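Local coordinates for protein transcobalamin-1 (Homo sapiens, PDB 4KKI) that binds vitamin B12 with femtomolar affinity, sequesters it, and protects it from the acidic environment of the stomach, at residues L122-F126 and D150-L154; Y144-L149 and D186-A191. All coordinates share one frame. Residues are numbered along the deposited sequence.

Interaction 1: residues L122-F126 and D150-L154; sequences LENKF and DVLAL
Two helical turns lying nearly antiparallel, with segment axes approaching to 10.4 Å and N-to-C directions at 155°, make up this contact; CA atoms come nearest at Glu-123/Leu-154 (7.5 Å) and Phe-126/Asp-150 (6.3 Å). Leu-122, with chi1 t and chi2 p, points across the gap: its CD2 lies 3.7 Å from both Ala-153 CB and Leu-154 CD2, and its CD1 sits 3.6 Å from Asp-150 OD1. Glu-123 leaves sideways and lends its aliphatic part, CG to Leu-154 CD2 at 3.7 Å, while its OE2 accepts a hydrogen bond from Asn-160 N. Here helix 118-135 packs against helix 144-156 as consecutive helices of the alpha6-alpha6 barrel, and the spacing is wide enough for large side chains to interleave. One turn on, Phe-126, chi1 t, places its ring CD1 3.5 Å from Asp-150 CB, CE1 3.8 Å from Val-151 CG2 and CD2 4.1 Å from Leu-154 CD1. Asp-150, chi1 m, turns OD2 to a hydrogen bond with Ser-92 OG on helix 92-102.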
ATOM      1  N   LEU A 122      12.200 -14.552   4.098  1.00 47.96           N
ATOM      2  CA  LEU A 122      12.088 -13.103   3.994  1.00 46.01           C
ATOM      3  C   LEU A 122      13.461 -12.444   4.072  1.00 51.22           C
ATOM      4  O   LEU A 122      13.717 -11.451   3.394  1.00 48.79           O
ATOM      5  CB  LEU A 122      11.168 -12.552   5.085  1.00 34.77           C
ATOM      6  CG  LEU A 122      10.936 -11.042   5.038  1.00 42.90           C
ATOM      7  CD1 LEU A 122      10.336 -10.634   3.701  1.00 40.37           C
ATOM      8  CD2 LEU A 122      10.048 -10.593   6.185  1.00 42.46           C
ATOM      9  N   GLU A 123      14.343 -13.004   4.895  1.00 50.34           N
ATOM     10  CA  GLU A 123      15.707 -12.498   5.014  1.00 48.62           C
ATOM     11  C   GLU A 123      16.445 -12.592   3.682  1.00 51.42           C
ATOM     12  O   GLU A 123      17.182 -11.681   3.304  1.00 53.05           O
ATOM     13  CB  GLU A 123      16.474 -13.261   6.093  1.00 42.94           C
ATOM     14  CG  GLU A 123      15.931 -13.055   7.494  1.00 48.11           C
ATOM     15  CD  GLU A 123      16.582 -13.970   8.514  1.00 52.99           C
ATOM     16  OE1 GLU A 123      17.517 -14.709   8.144  1.00 58.66           O
ATOM     17  OE2 GLU A 123      16.153 -13.952   9.686  1.00 54.97           O
ATOM     18  N   ASN A 124      16.238 -13.697   2.973  1.00 48.59           N
ATOM     19  CA  ASN A 124      16.857 -13.891   1.670  1.00 51.99           C
ATOM     20  C   ASN A 124      16.265 -12.959   0.616  1.00 52.32           C
ATOM     21  O   ASN A 124      16.995 -12.340  -0.158  1.00 52.21           O
ATOM     22  CB  ASN A 124      16.735 -15.351   1.221  1.00 53.45           C
ATOM     23  CG  ASN A 124      17.428 -16.310   2.171  1.00 72.30           C
ATOM     24  OD1 ASN A 124      18.373 -15.938   2.867  1.00 66.98           O
ATOM     25  ND2 ASN A 124      16.959 -17.553   2.203  1.00 83.00           N
ATOM     26  N   LYS A 125      14.939 -12.857   0.593  1.00 47.86           N
ATOM     27  CA  LYS A 125      14.265 -11.985  -0.364  1.00 51.30           C
ATOM     28  C   LYS A 125      14.626 -10.524  -0.120  1.00 52.05           C
ATOM     29  O   LYS A 125      14.809  -9.758  -1.065  1.00 48.40           O
ATOM     30  CB  LYS A 125      12.748 -12.181  -0.312  1.00 46.01           C
ATOM     31  CG  LYS A 125      12.283 -13.524  -0.856  1.00 48.49           C
ATOM     32  CD  LYS A 125      10.767 -13.625  -0.867  1.00 47.68           C
ATOM     33  CE  LYS A 125      10.308 -14.992  -1.352  1.00 42.62           C
ATOM     34  NZ  LYS A 125      10.756 -15.260  -2.745  1.00 45.17           N
ATOM     35  N   PHE A 126      14.737 -10.149   1.149  1.00 48.79           N
ATOM     36  CA  PHE A 126      15.128  -8.791   1.506  1.00 51.32           C
ATOM     37  C   PHE A 126      16.565  -8.513   1.076  1.00 54.95           C
ATOM     38  O   PHE A 126      16.882  -7.419   0.610  1.00 56.33           O
ATOM     39  CB  PHE A 126      14.959  -8.555   3.008  1.00 48.75           C
ATOM     40  CG  PHE A 126      15.530  -7.250   3.485  1.00 53.35           C
ATOM     41  CD1 PHE A 126      14.927  -6.049   3.149  1.00 50.68           C
ATOM     42  CD2 PHE A 126      16.667  -7.225   4.276  1.00 52.44           C
ATOM     43  CE1 PHE A 126      15.451  -4.847   3.590  1.00 48.67           C
ATOM     44  CE2 PHE A 126      17.195  -6.027   4.719  1.00 54.13           C
ATOM     45  CZ  PHE A 126      16.587  -4.837   4.375  1.00 46.77           C
ATOM     46  N   ASP A 150       9.459  -5.173   4.538  1.00 33.03           N
ATOM     47  CA  ASP A 150      10.441  -6.207   4.856  1.00 44.05           C
ATOM     48  C   ASP A 150      11.097  -5.972   6.210  1.00 42.37           C
ATOM     49  O   ASP A 150      11.126  -6.863   7.059  1.00 46.68           O
ATOM     50  CB  ASP A 150      11.515  -6.283   3.770  1.00 41.33           C
ATOM     51  CG  ASP A 150      10.955  -6.688   2.425  1.00 46.46           C
ATOM     52  OD1 ASP A 150       9.902  -7.359   2.395  1.00 42.51           O
ATOM     53  OD2 ASP A 150      11.564  -6.327   1.396  1.00 46.05           O
ATOM     54  N   VAL A 151      11.627  -4.769   6.401  1.00 39.41           N
ATOM     55  CA  VAL A 151      12.274  -4.411   7.655  1.00 34.96           C
ATOM     56  C   VAL A 151      11.289  -4.498   8.817  1.00 43.53           C
ATOM     57  O   VAL A 151      11.627  -4.999   9.889  1.00 44.40           O
ATOM     58  CB  VAL A 151      12.886  -2.997   7.588  1.00 38.55           C
ATOM     59  CG1 VAL A 151      13.470  -2.599   8.936  1.00 42.19           C
ATOM     60  CG2 VAL A 151      13.950  -2.938   6.504  1.00 37.89           C
ATOM     61  N   LEU A 152      10.066  -4.026   8.592  1.00 40.60           N
ATOM     62  CA  LEU A 152       9.030  -4.045   9.620  1.00 38.88           C
ATOM     63  C   LEU A 152       8.745  -5.464  10.101  1.00 43.54           C
ATOM     64  O   LEU A 152       8.725  -5.730  11.303  1.00 43.84           O
ATOM     65  CB  LEU A 152       7.745  -3.395   9.099  1.00 39.96           C
ATOM     66  CG  LEU A 152       6.524  -3.397  10.024  1.00 41.54           C
ATOM     67  CD1 LEU A 152       6.837  -2.703  11.342  1.00 34.68           C
ATOM     68  CD2 LEU A 152       5.330  -2.739   9.340  1.00 40.24           C
ATOM     69  N   ALA A 153       8.536  -6.371   9.151  1.00 44.45           N
ATOM     70  CA  ALA A 153       8.231  -7.763   9.466  1.00 46.25           C
ATOM     71  C   ALA A 153       9.400  -8.464  10.158  1.00 44.52           C
ATOM     72  O   ALA A 153       9.207  -9.164  11.153  1.00 45.61           O
ATOM     73  CB  ALA A 153       7.827  -8.514   8.206  1.00 40.47           C
ATOM     74  N   LEU A 154      10.606  -8.275   9.630  1.00 38.20           N
ATOM     75  CA  LEU A 154      11.806  -8.861  10.220  1.00 42.27           C
ATOM     76  C   LEU A 154      12.050  -8.334  11.630  1.00 47.49           C
ATOM     77  O   LEU A 154      12.496  -9.070  12.511  1.00 47.84           O
ATOM     78  CB  LEU A 154      13.029  -8.584   9.342  1.00 32.89           C
ATOM     79  CG  LEU A 154      13.062  -9.285   7.984  1.00 39.82           C
ATOM     80  CD1 LEU A 154      14.224  -8.775   7.145  1.00 32.57           C
ATOM     81  CD2 LEU A 154      13.147 -10.790   8.168  1.00 46.32           C
TER

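Interaction 2: residues Y144-L149 and D186-A191; sequences YYQLSL and DTGAMA
Both segments are helical and run almost parallel, N-to-C directions 15° apart and segment axes approaching to 8.2 Å, with CA pairs at Tyr-145/Thr-187 (4.5 Å) and Ser-148/Ala-191 (4.9 Å). Such close packing within the alpha6-alpha6 barrel joins helix 144-156 to helix 185-203 beside bound cyanocobalamin, hydrogen-bonded by Gln-146 NE2 and Asp-186 OD2. At the Ser-148/Ala-191 end small side chains let the backbones come close: Ser-148 CB is 3.5 Å from Met-190 O, and Ser-148 OG 3.3 Å from Ala-191 CA. That hydroxyl, chi1 m, donates back to Tyr-144 O at 2.7 Å. Met-190 (t, p, p) makes a Met-aromatic contact with Tyr-145 (chi1 t): its CG lies over one ring face, SD 5.4 Å from the centroid, and CE 3.5 Å from Tyr-145 OH, which is hydrogen-bonded to Glu-246 OE1. Met-190 SD meets Leu-149 CD2 at 3.7 Å. Tyr-144 CB touches Thr-187 CG2 at 3.5 Å; Thr-187 OG1, also hydrogen-bonded to Ser-184 OG, binds a water (2.7 Å) that accepts from Tyr-145 N (3.1 Å).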
ATOM      1  N   TYR A 144      10.534   0.772  -2.261  1.00 36.97           N
ATOM      2  CA  TYR A 144      10.847   1.049  -0.862  1.00 47.07           C
ATOM      3  C   TYR A 144       9.669   0.800   0.075  1.00 42.98           C
ATOM      4  O   TYR A 144       9.853   0.606   1.275  1.00 43.18           O
ATOM      5  CB  TYR A 144      11.375   2.473  -0.681  1.00 42.07           C
ATOM      6  CG  TYR A 144      12.883   2.573  -0.675  1.00 48.88           C
ATOM      7  CD1 TYR A 144      13.665   1.672  -1.390  1.00 45.37           C
ATOM      8  CD2 TYR A 144      13.524   3.560   0.060  1.00 40.80           C
ATOM      9  CE1 TYR A 144      15.046   1.764  -1.384  1.00 45.78           C
ATOM     10  CE2 TYR A 144      14.900   3.657   0.077  1.00 40.98           C
ATOM     11  CZ  TYR A 144      15.657   2.758  -0.645  1.00 50.81           C
ATOM     12  OH  TYR A 144      17.030   2.857  -0.623  1.00 51.33           O
ATOM     13  N   TYR A 145       8.460   0.815  -0.473  1.00 38.43           N
ATOM     14  CA  TYR A 145       7.278   0.461   0.296  1.00 37.16           C
ATOM     15  C   TYR A 145       7.396  -0.987   0.770  1.00 40.93           C
ATOM     16  O   TYR A 145       7.168  -1.287   1.944  1.00 45.96           O
ATOM     17  CB  TYR A 145       6.022   0.659  -0.551  1.00 33.05           C
ATOM     18  CG  TYR A 145       4.721   0.411   0.171  1.00 37.70           C
ATOM     19  CD1 TYR A 145       4.093   1.429   0.881  1.00 34.46           C
ATOM     20  CD2 TYR A 145       4.108  -0.834   0.127  1.00 34.78           C
ATOM     21  CE1 TYR A 145       2.896   1.208   1.537  1.00 27.11           C
ATOM     22  CE2 TYR A 145       2.913  -1.064   0.778  1.00 37.24           C
ATOM     23  CZ  TYR A 145       2.311  -0.042   1.482  1.00 37.67           C
ATOM     24  OH  TYR A 145       1.120  -0.272   2.128  1.00 42.23           O
ATOM     25  N   GLN A 146       7.773  -1.878  -0.142  1.00 44.14           N
ATOM     26  CA  GLN A 146       7.976  -3.282   0.201  1.00 48.13           C
ATOM     27  C   GLN A 146       9.225  -3.459   1.056  1.00 42.16           C
ATOM     28  O   GLN A 146       9.244  -4.271   1.982  1.00 39.81           O
ATOM     29  CB  GLN A 146       8.068  -4.149  -1.056  1.00 39.25           C
ATOM     30  CG  GLN A 146       6.797  -4.153  -1.889  1.00 37.38           C
ATOM     31  CD  GLN A 146       6.743  -5.302  -2.876  1.00 44.00           C
ATOM     32  OE1 GLN A 146       7.401  -6.326  -2.693  1.00 49.80           O
ATOM     33  NE2 GLN A 146       5.952  -5.137  -3.929  1.00 45.66           N
ATOM     34  N   LEU A 147      10.262  -2.689   0.746  1.00 38.21           N
ATOM     35  CA  LEU A 147      11.496  -2.724   1.519  1.00 45.54           C
ATOM     36  C   LEU A 147      11.214  -2.359   2.971  1.00 49.79           C
ATOM     37  O   LEU A 147      11.812  -2.918   3.892  1.00 44.20           O
ATOM     38  CB  LEU A 147      12.524  -1.759   0.931  1.00 54.45           C
ATOM     39  CG  LEU A 147      13.983  -2.044   1.284  1.00 59.07           C
ATOM     40  CD1 LEU A 147      14.465  -3.291   0.557  1.00 57.47           C
ATOM     41  CD2 LEU A 147      14.860  -0.854   0.952  1.00 59.05           C
ATOM     42  N   SER A 148      10.291  -1.421   3.165  1.00 42.83           N
ATOM     43  CA  SER A 148       9.886  -1.010   4.504  1.00 45.85           C
ATOM     44  C   SER A 148       9.064  -2.110   5.155  1.00 39.86           C
ATOM     45  O   SER A 148       9.214  -2.391   6.343  1.00 47.22           O
ATOM     46  CB  SER A 148       9.073   0.284   4.446  1.00 36.71           C
ATOM     47  OG  SER A 148       9.812   1.326   3.839  1.00 38.68           O
ATOM     48  N   LEU A 149       8.186  -2.725   4.367  1.00 35.30           N
ATOM     49  CA  LEU A 149       7.425  -3.878   4.831  1.00 35.19           C
ATOM     50  C   LEU A 149       8.371  -4.987   5.282  1.00 32.84           C
ATOM     51  O   LEU A 149       8.124  -5.651   6.288  1.00 35.62           O
ATOM     52  CB  LEU A 149       6.492  -4.393   3.730  1.00 33.87           C
ATOM     53  CG  LEU A 149       5.179  -3.643   3.497  1.00 40.25           C
ATOM     54  CD1 LEU A 149       4.458  -4.183   2.268  1.00 28.79           C
ATOM     55  CD2 LEU A 149       4.290  -3.749   4.722  1.00 34.02           C
ATOM     56  N   ASP A 186       2.783   7.010   0.980  1.00 36.17           N
ATOM     57  CA  ASP A 186       2.625   5.606   1.354  1.00 37.75           C
ATOM     58  C   ASP A 186       3.975   5.001   1.723  1.00 31.67           C
ATOM     59  O   ASP A 186       4.120   4.349   2.758  1.00 37.36           O
ATOM     60  CB  ASP A 186       2.018   4.810   0.196  1.00 41.32           C
ATOM     61  CG  ASP A 186       0.834   5.510  -0.445  1.00 48.12           C
ATOM     62  OD1 ASP A 186       1.054   6.520  -1.147  1.00 43.65           O
ATOM     63  OD2 ASP A 186      -0.311   5.046  -0.260  1.00 45.77           O
ATOM     64  N   THR A 187       4.957   5.230   0.861  1.00 38.29           N
ATOM     65  CA  THR A 187       6.308   4.736   1.069  1.00 34.40           C
ATOM     66  C   THR A 187       6.928   5.346   2.323  1.00 39.39           C
ATOM     67  O   THR A 187       7.482   4.633   3.160  1.00 36.11           O
ATOM     68  CB  THR A 187       7.187   5.054  -0.150  1.00 35.95           C
ATOM     69  OG1 THR A 187       6.587   4.494  -1.324  1.00 42.14           O
ATOM     70  CG2 THR A 187       8.577   4.479   0.030  1.00 31.90           C
ATOM     71  N   GLY A 188       6.827   6.667   2.445  1.00 36.44           N
ATOM     72  CA  GLY A 188       7.332   7.368   3.612  1.00 29.99           C
ATOM     73  C   GLY A 188       6.685   6.891   4.901  1.00 40.83           C
ATOM     74  O   GLY A 188       7.355   6.740   5.922  1.00 37.53           O
ATOM     75  N   ALA A 189       5.380   6.642   4.849  1.00 32.46           N
ATOM     76  CA  ALA A 189       4.640   6.198   6.023  1.00 34.48           C
ATOM     77  C   ALA A 189       5.080   4.808   6.458  1.00 36.30           C
ATOM     78  O   ALA A 189       5.320   4.567   7.643  1.00 34.15           O
ATOM     79  CB  ALA A 189       3.138   6.222   5.754  1.00 32.34           C
ATOM     80  N   MET A 190       5.190   3.892   5.501  1.00 29.04           N
ATOM     81  CA  MET A 190       5.603   2.531   5.819  1.00 36.52           C
ATOM     82  C   MET A 190       7.048   2.509   6.314  1.00 35.52           C
ATOM     83  O   MET A 190       7.399   1.720   7.194  1.00 39.27           O
ATOM     84  CB  MET A 190       5.424   1.598   4.618  1.00 32.32           C
ATOM     85  CG  MET A 190       5.485   0.112   4.984  1.00 34.17           C
ATOM     86  SD  MET A 190       4.212  -0.374   6.175  1.00 38.78           S
ATOM     87  CE  MET A 190       2.723  -0.081   5.222  1.00 30.97           C
ATOM     88  N   ALA A 191       7.878   3.387   5.756  1.00 34.78           N
ATOM     89  CA  ALA A 191       9.263   3.517   6.202  1.00 39.27           C
ATOM     90  C   ALA A 191       9.314   3.983   7.653  1.00 41.04           C
ATOM     91  O   ALA A 191      10.082   3.456   8.456  1.00 39.21           O
ATOM     92  CB  ALA A 191      10.027   4.479   5.303  1.00 39.22           C
TER
HETATM   93  O   HOH W   1       7.714   2.586  -2.951  1.00 32.75           O

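A helix in a helical barrel must satisfy several neighbours at once, and helix 144-156 illustrates this: its first turns supply interaction 2 and the following turn interaction 1, with centres 12 Å apart. The two contacts meet directly. Phe-126 CE1 packs on Leu-147 CD1 at 3.5 Å, and Leu-152, facing away from 122-126, brings CD2 to 4.1 Å from Met-190 SD. Their relation to the ligand differs. Interaction 2 contains cobalamin-binding residues; the nearest atoms of the Asp-186 side chain and the bound cyanocobalamin are about 3 Å apart. In interaction 1 the nearest atoms of the Asp-150 side chain and cyanocobalamin are about 8 Å apart, though those of the Asp-150 and cobalamin-binding Gln-146 side chains are only about 5 Å apart.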